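Local coordinates for vitamin B12-binding protein (Vibrio cholerae O395, PDB 5YSC) that binds vitamin B12 in the periplasm and probably delivers it to the BtuC subunits of the BtuCDF ABC transporter for import, at residues A[172-184]-A[247-261]. Sequence-based numbering, arbitrary orientation.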
ATOM      1  N   GLY A 172      -4.112  -7.017  10.774  1.00 21.73           N
ATOM      2  CA  GLY A 172      -3.368  -7.591   9.677  1.00 21.89           C
ATOM      3  C   GLY A 172      -3.595  -6.900   8.349  1.00 21.02           C
ATOM      4  O   GLY A 172      -3.069  -7.366   7.352  1.00 19.25           O
ATOM      5  N   HIS A 173      -4.417  -5.857   8.308  1.00 17.20           N
ATOM      6  CA  HIS A 173      -4.705  -5.170   7.064  1.00 16.76           C
ATOM      7  C   HIS A 173      -3.479  -4.412   6.577  1.00 16.90           C
ATOM      8  O   HIS A 173      -2.552  -4.092   7.347  1.00 15.82           O
ATOM      9  CB  HIS A 173      -5.867  -4.206   7.242  1.00 17.40           C
ATOM     10  CG  HIS A 173      -7.182  -4.913   7.342  1.00 20.96           C
ATOM     11  ND1 HIS A 173      -8.270  -4.587   6.565  1.00 23.42           N
ATOM     12  CD2 HIS A 173      -7.562  -5.962   8.104  1.00 24.30           C
ATOM     13  CE1 HIS A 173      -9.279  -5.385   6.864  1.00 27.75           C
ATOM     14  NE2 HIS A 173      -8.882  -6.228   7.805  1.00 24.68           N
ATOM     15  N   TRP A 174      -3.507  -4.098   5.289  1.00 13.95           N
ATOM     16  CA  TRP A 174      -2.357  -3.489   4.648  1.00 15.20           C
ATOM     17  C   TRP A 174      -1.991  -2.162   5.311  1.00 11.99           C
ATOM     18  O   TRP A 174      -2.859  -1.329   5.567  1.00 12.40           O
ATOM     19  CB  TRP A 174      -2.655  -3.275   3.177  1.00 12.55           C
ATOM     20  CG  TRP A 174      -1.437  -2.878   2.447  1.00 11.62           C
ATOM     21  CD1 TRP A 174      -1.026  -1.610   2.126  1.00 12.35           C
ATOM     22  CD2 TRP A 174      -0.430  -3.768   1.973  1.00 13.65           C
ATOM     23  NE1 TRP A 174       0.196  -1.671   1.490  1.00 12.89           N
ATOM     24  CE2 TRP A 174       0.567  -2.986   1.369  1.00 12.77           C
ATOM     25  CE3 TRP A 174      -0.263  -5.157   2.002  1.00 13.50           C
ATOM     26  CZ2 TRP A 174       1.713  -3.552   0.808  1.00 11.74           C
ATOM     27  CZ3 TRP A 174       0.869  -5.706   1.424  1.00 16.61           C
ATOM     28  CH2 TRP A 174       1.839  -4.901   0.843  1.00 15.08           C
ATOM     29  N   PRO A 175      -0.689  -1.891   5.532  1.00 11.36           N
ATOM     30  CA  PRO A 175       0.530  -2.619   5.189  1.00 11.26           C
ATOM     31  C   PRO A 175       1.114  -3.507   6.289  1.00 12.52           C
ATOM     32  O   PRO A 175       2.355  -3.721   6.355  1.00 11.63           O
ATOM     33  CB  PRO A 175       1.485  -1.484   4.880  1.00 11.92           C
ATOM     34  CG  PRO A 175       1.110  -0.439   5.834  1.00 11.12           C
ATOM     35  CD  PRO A 175      -0.394  -0.503   5.903  1.00 11.92           C
ATOM     36  N   SER A 176       0.242  -4.102   7.107  1.00 14.10           N
ATOM     37  CA  SER A 176       0.733  -4.931   8.214  1.00 15.66           C
ATOM     38  C   SER A 176       1.765  -5.967   7.764  1.00 16.09           C
ATOM     39  O   SER A 176       2.792  -6.174   8.429  1.00 17.93           O
ATOM     40  CB  SER A 176      -0.444  -5.639   8.906  1.00 17.19           C
ATOM     41  OG  SER A 176      -1.248  -4.696   9.586  1.00 20.06           O
ATOM     42  N   GLU A 177       1.505  -6.630   6.645  1.00 15.90           N
ATOM     43  CA  GLU A 177       2.345  -7.708   6.148  1.00 17.02           C
ATOM     44  C   GLU A 177       3.764  -7.249   5.801  1.00 18.04           C
ATOM     45  O   GLU A 177       4.705  -8.041   5.838  1.00 18.70           O
ATOM     46  CB  GLU A 177       1.661  -8.280   4.920  1.00 26.23           C
ATOM     47  CG  GLU A 177       2.043  -9.630   4.576  1.00 29.26           C
ATOM     48  CD  GLU A 177       1.150 -10.615   5.228  1.00 32.01           C
ATOM     49  OE1 GLU A 177       0.858 -10.411   6.424  1.00 40.05           O
ATOM     50  OE2 GLU A 177       0.712 -11.554   4.533  1.00 30.19           O
ATOM     51  N   VAL A 178       3.939  -5.995   5.407  1.00 17.61           N
ATOM     52  CA  VAL A 178       5.291  -5.500   5.155  1.00 16.67           C
ATOM     53  C   VAL A 178       6.139  -5.616   6.417  1.00 18.90           C
ATOM     54  O   VAL A 178       7.287  -6.087   6.380  1.00 18.76           O
ATOM     55  CB  VAL A 178       5.239  -4.044   4.669  1.00 15.18           C
ATOM     56  CG1 VAL A 178       6.632  -3.491   4.582  1.00 14.82           C
ATOM     57  CG2 VAL A 178       4.502  -3.975   3.311  1.00 16.61           C
ATOM     58  N   PHE A 179       5.598  -5.117   7.541  1.00 17.52           N
ATOM     59  CA  PHE A 179       6.297  -5.158   8.819  1.00 20.34           C
ATOM     60  C   PHE A 179       6.524  -6.596   9.273  1.00 20.94           C
ATOM     61  O   PHE A 179       7.608  -6.940   9.751  1.00 21.58           O
ATOM     62  CB  PHE A 179       5.504  -4.362   9.860  1.00 17.10           C
ATOM     63  CG  PHE A 179       5.349  -2.917   9.521  1.00 16.04           C
ATOM     64  CD1 PHE A 179       6.338  -2.000   9.875  1.00 13.57           C
ATOM     65  CD2 PHE A 179       4.241  -2.461   8.817  1.00 14.64           C
ATOM     66  CE1 PHE A 179       6.220  -0.656   9.560  1.00 14.20           C
ATOM     67  CE2 PHE A 179       4.117  -1.120   8.514  1.00 16.02           C
ATOM     68  CZ  PHE A 179       5.139  -0.212   8.872  1.00 15.62           C
ATOM     69  N   SER A 180       5.533  -7.467   9.076  1.00 20.29           N
ATOM     70  CA  SER A 180       5.629  -8.833   9.609  1.00 21.63           C
ATOM     71  C   SER A 180       6.761  -9.629   8.975  1.00 26.31           C
ATOM     72  O   SER A 180       7.348 -10.489   9.638  1.00 29.91           O
ATOM     73  CB  SER A 180       4.298  -9.580   9.417  1.00 21.79           C
ATOM     74  OG  SER A 180       3.253  -8.869  10.023  1.00 26.94           O
ATOM     75  N   LEU A 181       7.082  -9.380   7.700  1.00 23.05           N
ATOM     76  CA  LEU A 181       8.210 -10.059   7.075  1.00 23.21           C
ATOM     77  C   LEU A 181       9.484  -9.893   7.916  1.00 23.92           C
ATOM     78  O   LEU A 181      10.291 -10.829   8.021  1.00 32.33           O
ATOM     79  CB  LEU A 181       8.408  -9.518   5.659  1.00 21.90           C
ATOM     80  CG  LEU A 181       9.441 -10.168   4.748  1.00 23.10           C
ATOM     81  CD1 LEU A 181       9.102  -9.932   3.285  1.00 25.11           C
ATOM     82  CD2 LEU A 181      10.863  -9.677   5.037  1.00 21.02           C
ATOM     83  N   CYS A 182       9.677  -8.706   8.500  1.00 34.48           N
ATOM     84  CA  CYS A 182      10.890  -8.327   9.221  1.00 41.12           C
ATOM     85  C   CYS A 182      10.824  -8.718  10.691  1.00 47.36           C
ATOM     86  O   CYS A 182      11.696  -8.313  11.466  1.00 54.65           O
ATOM     87  CB  CYS A 182      11.126  -6.801   9.119  1.00 32.20           C
ATOM     88  SG  CYS A 182      10.848  -5.967   7.473  1.00 80.72           S
ATOM     89  N   GLY A 183       9.808  -9.484  11.087  1.00 45.38           N
ATOM     90  CA  GLY A 183       9.552  -9.776  12.478  1.00 46.72           C
ATOM     91  C   GLY A 183       8.767  -8.710  13.209  1.00 43.19           C
ATOM     92  O   GLY A 183       8.577  -8.816  14.423  1.00 44.42           O
ATOM     93  N   GLY A 184       8.293  -7.685  12.509  1.00 26.70           N
ATOM     94  CA  GLY A 184       7.615  -6.588  13.181  1.00 22.98           C
ATOM     95  C   GLY A 184       6.277  -7.025  13.751  1.00 20.61           C
ATOM     96  O   GLY A 184       5.524  -7.753  13.113  1.00 22.79           O
ATOM     97  N   LEU A 247       4.948   2.085   0.713  1.00  8.50           N
ATOM     98  CA  LEU A 247       4.466   1.256   1.800  1.00  8.94           C
ATOM     99  C   LEU A 247       2.976   1.010   1.697  1.00 12.02           C
ATOM    100  O   LEU A 247       2.524  -0.131   1.777  1.00 11.92           O
ATOM    101  CB  LEU A 247       4.808   1.943   3.115  1.00  8.96           C
ATOM    102  CG  LEU A 247       4.314   1.182   4.341  1.00 10.37           C
ATOM    103  CD1 LEU A 247       4.981  -0.182   4.543  1.00 13.37           C
ATOM    104  CD2 LEU A 247       4.467   2.079   5.529  1.00 14.65           C
ATOM    105  N   ASN A 248       2.221   2.063   1.470  1.00 11.06           N
ATOM    106  CA  ASN A 248       0.779   1.998   1.613  1.00 12.03           C
ATOM    107  C   ASN A 248       0.054   1.643   0.324  1.00 11.89           C
ATOM    108  O   ASN A 248      -1.171   1.413   0.359  1.00 13.15           O
ATOM    109  CB  ASN A 248       0.292   3.316   2.189  1.00 11.93           C
ATOM    110  CG  ASN A 248       0.788   3.504   3.625  1.00 14.80           C
ATOM    111  OD1 ASN A 248       0.991   2.526   4.333  1.00 17.01           O
ATOM    112  ND2 ASN A 248       0.964   4.726   4.047  1.00 16.35           N
ATOM    113  N   ARG A 249       0.767   1.560  -0.797  1.00  8.61           N
ATOM    114  CA  ARG A 249       0.275   0.996  -2.040  1.00 10.17           C
ATOM    115  C   ARG A 249       0.941  -0.338  -2.301  1.00 10.71           C
ATOM    116  O   ARG A 249       2.173  -0.381  -2.363  1.00 10.53           O
ATOM    117  CB  ARG A 249       0.579   1.913  -3.241  1.00 10.39           C
ATOM    118  CG  ARG A 249       0.256   3.346  -3.107  1.00 10.30           C
ATOM    119  CD  ARG A 249       0.829   4.114  -4.265  1.00  9.74           C
ATOM    120  NE  ARG A 249       0.705   5.532  -4.073  1.00 10.78           N
ATOM    121  CZ  ARG A 249       0.949   6.414  -5.035  1.00 12.79           C
ATOM    122  NH1 ARG A 249       1.300   5.987  -6.241  1.00 12.36           N
ATOM    123  NH2 ARG A 249       0.797   7.713  -4.801  1.00 13.25           N
ATOM    124  N   PRO A 250       0.223  -1.396  -2.578  1.00  9.24           N
ATOM    125  CA  PRO A 250       0.882  -2.660  -2.914  1.00  9.35           C
ATOM    126  C   PRO A 250       1.278  -2.754  -4.377  1.00  9.31           C
ATOM    127  O   PRO A 250       0.426  -2.906  -5.264  1.00 10.93           O
ATOM    128  CB  PRO A 250      -0.177  -3.719  -2.561  1.00 10.92           C
ATOM    129  CG  PRO A 250      -1.188  -3.015  -1.769  1.00 12.94           C
ATOM    130  CD  PRO A 250      -1.179  -1.594  -2.175  1.00  9.01           C
ATOM    131  N   THR A 251       2.591  -2.575  -4.634  1.00  9.43           N
ATOM    132  CA  THR A 251       3.129  -2.361  -5.968  1.00  9.53           C
ATOM    133  C   THR A 251       4.530  -2.951  -5.998  1.00 10.28           C
ATOM    134  O   THR A 251       5.050  -3.377  -4.963  1.00  8.48           O
ATOM    135  CB  THR A 251       3.277  -0.880  -6.329  1.00  9.32           C
ATOM    136  OG1 THR A 251       4.353  -0.378  -5.537  1.00  8.48           O
ATOM    137  CG2 THR A 251       2.045  -0.079  -5.958  1.00  8.96           C
ATOM    138  N   PRO A 252       5.182  -2.969  -7.150  1.00 12.04           N
ATOM    139  CA  PRO A 252       6.617  -3.319  -7.145  1.00  9.68           C
ATOM    140  C   PRO A 252       7.453  -2.473  -6.215  1.00  8.98           C
ATOM    141  O   PRO A 252       8.434  -2.995  -5.651  1.00 10.26           O
ATOM    142  CB  PRO A 252       7.010  -3.102  -8.608  1.00 11.49           C
ATOM    143  CG  PRO A 252       5.686  -3.412  -9.350  1.00 12.14           C
ATOM    144  CD  PRO A 252       4.678  -2.741  -8.504  1.00 12.94           C
ATOM    145  N   ARG A 253       7.094  -1.191  -6.018  1.00  8.02           N
ATOM    146  CA  ARG A 253       7.876  -0.358  -5.124  1.00  7.84           C
ATOM    147  C   ARG A 253       7.705  -0.758  -3.666  1.00  7.78           C
ATOM    148  O   ARG A 253       8.492  -0.338  -2.818  1.00  7.32           O
ATOM    149  CB  ARG A 253       7.546   1.116  -5.381  1.00  6.30           C
ATOM    150  CG  ARG A 253       7.782   1.531  -6.793  1.00  7.55           C
ATOM    151  CD  ARG A 253       7.830   3.031  -6.946  1.00  7.23           C
ATOM    152  NE  ARG A 253       6.523   3.633  -6.739  1.00  7.74           N
ATOM    153  CZ  ARG A 253       6.278   4.899  -6.430  1.00  9.25           C
ATOM    154  NH1 ARG A 253       7.260   5.754  -6.172  1.00  8.89           N
ATOM    155  NH2 ARG A 253       5.000   5.308  -6.312  1.00  9.00           N
ATOM    156  N   THR A 254       6.716  -1.582  -3.334  1.00  9.55           N
ATOM    157  CA  THR A 254       6.633  -2.064  -1.964  1.00 11.03           C
ATOM    158  C   THR A 254       7.886  -2.828  -1.569  1.00  9.95           C
ATOM    159  O   THR A 254       8.240  -2.834  -0.404  1.00 10.80           O
ATOM    160  CB  THR A 254       5.375  -2.922  -1.779  1.00 11.55           C
ATOM    161  OG1 THR A 254       4.236  -2.184  -2.265  1.00 10.10           O
ATOM    162  CG2 THR A 254       5.137  -3.302  -0.312  1.00 11.50           C
ATOM    163  N   LEU A 255       8.621  -3.409  -2.518  1.00  9.29           N
ATOM    164  CA  LEU A 255       9.857  -4.049  -2.096  1.00  9.83           C
ATOM    165  C   LEU A 255      10.909  -3.036  -1.636  1.00  9.83           C
ATOM    166  O   LEU A 255      11.730  -3.380  -0.784  1.00  9.97           O
ATOM    167  CB  LEU A 255      10.378  -4.939  -3.207  1.00 12.18           C
ATOM    168  CG  LEU A 255       9.374  -6.047  -3.541  1.00 15.29           C
ATOM    169  CD1 LEU A 255      10.002  -6.979  -4.591  1.00 15.78           C
ATOM    170  CD2 LEU A 255       8.870  -6.835  -2.339  1.00 15.79           C
ATOM    171  N   ASP A 256      10.855  -1.768  -2.089  1.00 10.32           N
ATOM    172  CA  ASP A 256      11.667  -0.738  -1.439  1.00  9.88           C
ATOM    173  C   ASP A 256      11.142  -0.405  -0.042  1.00  9.17           C
ATOM    174  O   ASP A 256      11.917  -0.130   0.871  1.00 10.89           O
ATOM    175  CB  ASP A 256      11.729   0.544  -2.283  1.00 11.12           C
ATOM    176  CG  ASP A 256      12.670   0.415  -3.495  1.00 11.19           C
ATOM    177  OD1 ASP A 256      13.654  -0.354  -3.422  1.00 11.52           O
ATOM    178  OD2 ASP A 256      12.423   1.033  -4.524  1.00 10.70           O
ATOM    179  N   ALA A 257       9.830  -0.437   0.168  1.00  9.52           N
ATOM    180  CA  ALA A 257       9.345  -0.308   1.531  1.00 10.84           C
ATOM    181  C   ALA A 257       9.803  -1.467   2.408  1.00 12.56           C
ATOM    182  O   ALA A 257      10.093  -1.264   3.587  1.00 12.40           O
ATOM    183  CB  ALA A 257       7.822  -0.236   1.564  1.00  9.66           C
ATOM    184  N   VAL A 258       9.779  -2.698   1.882  1.00  9.72           N
ATOM    185  CA  VAL A 258      10.322  -3.829   2.628  1.00 11.43           C
ATOM    186  C   VAL A 258      11.754  -3.548   3.040  1.00 11.11           C
ATOM    187  O   VAL A 258      12.122  -3.695   4.206  1.00 14.27           O
ATOM    188  CB  VAL A 258      10.204  -5.125   1.823  1.00 15.05           C
ATOM    189  CG1 VAL A 258      11.013  -6.231   2.474  1.00 15.54           C
ATOM    190  CG2 VAL A 258       8.722  -5.534   1.739  1.00 13.67           C
ATOM    191  N   GLU A 259      12.585  -3.134   2.105  1.00 13.13           N
ATOM    192  CA  GLU A 259      13.968  -2.807   2.464  1.00 12.05           C
ATOM    193  C   GLU A 259      14.019  -1.721   3.548  1.00 12.49           C
ATOM    194  O   GLU A 259      14.808  -1.808   4.505  1.00 15.40           O
ATOM    195  CB  GLU A 259      14.724  -2.405   1.176  1.00 12.53           C
ATOM    196  CG  GLU A 259      16.123  -2.843   1.096  1.00 18.74           C
ATOM    197  CD  GLU A 259      16.740  -2.548  -0.264  1.00 17.87           C
ATOM    198  OE1 GLU A 259      16.374  -3.232  -1.261  1.00 15.70           O
ATOM    199  OE2 GLU A 259      17.611  -1.641  -0.314  1.00 16.70           O
ATOM    200  N   GLN A 260      13.224  -0.659   3.401  1.00 11.35           N
ATOM    201  CA  GLN A 260      13.301   0.467   4.336  1.00 10.41           C
ATOM    202  C   GLN A 260      12.868   0.031   5.725  1.00 13.46           C
ATOM    203  O   GLN A 260      13.554   0.290   6.723  1.00 13.20           O
ATOM    204  CB  GLN A 260      12.423   1.630   3.838  1.00 10.75           C
ATOM    205  CG  GLN A 260      12.539   2.894   4.678  1.00 10.74           C
ATOM    206  CD  GLN A 260      11.677   4.018   4.192  1.00 12.20           C
ATOM    207  OE1 GLN A 260      10.500   3.845   3.884  1.00 10.25           O
ATOM    208  NE2 GLN A 260      12.264   5.203   4.138  1.00 15.51           N
ATOM    209  N   VAL A 261      11.708  -0.631   5.796  1.00 10.77           N
ATOM    210  CA  VAL A 261      11.178  -1.107   7.064  1.00 12.55           C
ATOM    211  C   VAL A 261      12.138  -2.080   7.720  1.00 12.03           C
ATOM    212  O   VAL A 261      12.468  -1.943   8.907  1.00 15.81           O
ATOM    213  CB  VAL A 261       9.792  -1.759   6.859  1.00 10.84           C
ATOM    214  CG1 VAL A 261       9.366  -2.581   8.103  1.00 14.57           C
ATOM    215  CG2 VAL A 261       8.830  -0.664   6.580  1.00 10.58           C
TER
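Trp174 NE1 donates to Leu247 O at 2.8 Å. The carbonyl receives it in its own plane, on a lone pair, but the bond is bent (131° at the hydrogen) and the acceptor lies 31° out of the indole plane. The indole is held between two prolines. Pro250 CG lies over the five-membered ring, 3.8 Å from its centroid, a CH-pi contact, and Pro175 CB covers the rim of the opposite face. Thr254 CG2 meets the indole edge at CZ2. Pro175, which follows a cis peptide bond, also packs CG against Asn248 OD1 at 3.3 Å; Asn248 ND2 is hydrogen-bonded to Tyr159 OH, which helps fix the carboxamide.

Along helix 176-181 the packing is tight and apolar. Val178 is a knob among Leu247, Ala257, Val258 and Val261. With CG1 anti to the backbone N (chi1 173°), that methyl faces Leu247 CD1 at 3.7 Å, while CG2 meets Thr254 CG2. Val261 CG1 touches both Phe179 CD1, at 3.6 Å, and Cys182 SG. The looser margin is at Leu181, partly exposed, whose CD1 stays 4.2 Å from Val258 CG1.

Trp174, Asn248 and Arg249 belong to the cyanocobalamin pocket, and Arg249 NE hydrogen-bonds the ligand. One N-H...O bond thus ties the Trp174 loop to the end of helix 244-248, while apolar packing and the Cys182-Cys262 disulfide join helix 176-181 to helix 254-267.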